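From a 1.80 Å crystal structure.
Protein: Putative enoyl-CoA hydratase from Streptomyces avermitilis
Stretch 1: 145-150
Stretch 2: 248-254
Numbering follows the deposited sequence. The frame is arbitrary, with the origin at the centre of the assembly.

Stretch 1 (145-150) ALMGII
Stretch 2 248-254: AAQQLIS

Stretch 1 enters as the last part of a 3-10 segment, Ala145 to Met147, with phi/psi of -54/-34, -75/-13 and -99/9. Gly148 then turns to positive phi (79/19), its N donating to Ala145 O at 3.2 Å, and the chain leaves extended through Ile149 (-130/-169) and Ile150 (-128/170). Stretch 2 is regular helix, with phi from -55 to -76° and psi from -33 to -49°. Its i to i+4 hydrogen bonds run from Leu252 N to Ala248 O (2.8 Å), Ile253 N to Ala249 O (2.9 Å) and Ser254 N to Gln250 O (2.9 Å). The register is set by two CA pairs: Gly148 CA lies 4.5 Å from Ala249 CA, and Met147 CA lies 5.4 Å from Leu252 CA.

Such close backbones suit small residues. An ideal CB on Gly148 would point toward the helix, 3.2 Å from Ala249 N and 3.3 Å from Leu252 CD1, both tight; positive phi independently favours glycine. Across from it, Ala249 has only a methyl for a side chain, and its CA approaches Met147 O at 3.3 Å in a CA-H...O contact with an angle of 158° at the hydrogen. No direct hydrogen bond joins the stretches. Instead a water donates to Gly148 O at 2.7 Å and accepts a weak bond from Ala249 N at 3.2 Å, bridging the two backbones.

The remaining contact is mainly apolar packing, and 263 Å² is buried in all, counting both sides. Leu252, chi1 m and chi2 t, points toward stretch 1 and lays CD1 against its backbone, 3.5 Å from Leu146 O, 3.6 Å from Met147 C and 3.6 Å from Gly148 N; a branched aliphatic end fills this buried site without needing a polar partner. Met147 is extended beyond chi1 (m, t, t), and its CB lies 4.3 Å from Ile253 CG1. Ile253 (m, t) starts sideways, but its end comes nearer, and the CG1 arm packs against the methionine. Ile149 (p, t) also projects sideways, placing CG2 3.6 Å from Ala249 CB, a snug match of methyl groups.

Leu146 (m, t) points sideways and meets Leu252 through its carbonyl oxygen, while Ala145 points away. On the helix, Gln250 (t, p, chi3 -122°) points away and is exposed, as suits a polar amide; its OE1 accepts a 2.6 Å hydrogen bond from Ser254 OG, chi1 m, one turn later. Gln251 (m, t, chi3 -6°) also stays outside the contact.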

# COMPACT_ATOMS: atom_id res chain seq x y z
N ALA B 145 -8.65 -16.67 -13.99
CA ALA B 145 -7.94 -16.58 -15.26
C ALA B 145 -7.69 -17.96 -15.88
O ALA B 145 -7.72 -18.11 -17.10
CB ALA B 145 -6.60 -15.79 -15.11
N LEU B 146 -7.46 -18.96 -15.03
CA LEU B 146 -7.23 -20.34 -15.49
C LEU B 146 -8.51 -21.07 -15.96
O LEU B 146 -8.43 -22.12 -16.63
CB LEU B 146 -6.51 -21.17 -14.42
CG LEU B 146 -5.15 -20.62 -13.99
CD1 LEU B 146 -4.48 -21.53 -12.97
CD2 LEU B 146 -4.22 -20.35 -15.16
N MET B 147 -9.66 -20.49 -15.65
CA MET B 147 -10.97 -20.96 -16.12
C MET B 147 -11.44 -20.12 -17.32
O MET B 147 -12.57 -20.26 -17.78
CB MET B 147 -11.95 -20.97 -14.95
CG MET B 147 -11.58 -21.98 -13.78
SD MET B 147 -12.93 -21.92 -12.51
CE MET B 147 -12.24 -23.14 -11.35
N GLY B 148 -10.56 -19.26 -17.84
CA GLY B 148 -10.84 -18.46 -19.02
C GLY B 148 -11.67 -17.23 -18.76
O GLY B 148 -12.24 -16.66 -19.69
N ILE B 149 -11.73 -16.82 -17.49
CA ILE B 149 -12.51 -15.65 -17.07
C ILE B 149 -11.62 -14.75 -16.21
O ILE B 149 -10.38 -14.87 -16.25
CB ILE B 149 -13.85 -16.07 -16.41
CG1 ILE B 149 -13.63 -16.87 -15.11
CG2 ILE B 149 -14.68 -16.93 -17.40
CD1 ILE B 149 -14.91 -17.05 -14.24
N ILE B 150 -12.21 -13.75 -15.57
CA ILE B 150 -11.51 -12.97 -14.56
C ILE B 150 -12.39 -12.97 -13.31
O ILE B 150 -13.52 -13.42 -13.35
CB ILE B 150 -11.19 -11.51 -15.05
CG1 ILE B 150 -12.47 -10.74 -15.50
CG2 ILE B 150 -10.18 -11.53 -16.19
CD1 ILE B 150 -12.40 -9.26 -15.26
N ALA B 248 -13.67 -20.57 -24.57
CA ALA B 248 -12.75 -21.18 -23.61
C ALA B 248 -13.37 -21.43 -22.24
O ALA B 248 -13.15 -22.49 -21.68
CB ALA B 248 -11.45 -20.36 -23.47
N ALA B 249 -14.10 -20.46 -21.70
CA ALA B 249 -14.61 -20.56 -20.34
C ALA B 249 -15.42 -21.84 -20.12
O ALA B 249 -15.18 -22.56 -19.15
CB ALA B 249 -15.43 -19.32 -19.97
N GLN B 250 -16.38 -22.15 -21.00
CA GLN B 250 -17.18 -23.35 -20.79
C GLN B 250 -16.39 -24.65 -21.06
O GLN B 250 -16.62 -25.67 -20.38
CB GLN B 250 -18.47 -23.31 -21.61
CG GLN B 250 -19.39 -24.48 -21.32
CD GLN B 250 -19.61 -24.72 -19.82
OE1 GLN B 250 -19.32 -25.82 -19.31
NE2 GLN B 250 -20.08 -23.69 -19.10
N GLN B 251 -15.46 -24.61 -22.00
CA GLN B 251 -14.59 -25.75 -22.27
C GLN B 251 -13.73 -26.06 -21.06
O GLN B 251 -13.52 -27.23 -20.73
CB GLN B 251 -13.67 -25.48 -23.45
CG GLN B 251 -14.34 -25.30 -24.76
CD GLN B 251 -13.39 -24.88 -25.86
OE1 GLN B 251 -12.20 -24.61 -25.60
NE2 GLN B 251 -13.90 -24.80 -27.09
N LEU B 252 -13.21 -25.01 -20.42
CA LEU B 252 -12.30 -25.19 -19.28
C LEU B 252 -13.07 -25.58 -18.01
O LEU B 252 -12.62 -26.41 -17.21
CB LEU B 252 -11.44 -23.93 -19.05
CG LEU B 252 -10.40 -23.55 -20.13
CD1 LEU B 252 -9.79 -22.15 -19.86
CD2 LEU B 252 -9.29 -24.61 -20.24
N ILE B 253 -14.24 -24.98 -17.80
CA ILE B 253 -15.06 -25.34 -16.66
C ILE B 253 -15.53 -26.81 -16.78
O ILE B 253 -15.36 -27.59 -15.83
CB ILE B 253 -16.23 -24.31 -16.46
CG1 ILE B 253 -15.66 -22.96 -16.00
CG2 ILE B 253 -17.25 -24.86 -15.49
CD1 ILE B 253 -16.56 -21.76 -16.28
N SER B 254 -16.03 -27.22 -17.95
CA SER B 254 -16.39 -28.64 -18.16
C SER B 254 -15.21 -29.62 -18.00
O SER B 254 -15.34 -30.68 -17.40
CB SER B 254 -17.01 -28.86 -19.53
OG SER B 254 -18.27 -28.23 -19.54
O HOH W 1 -13.32 -17.36 -22.10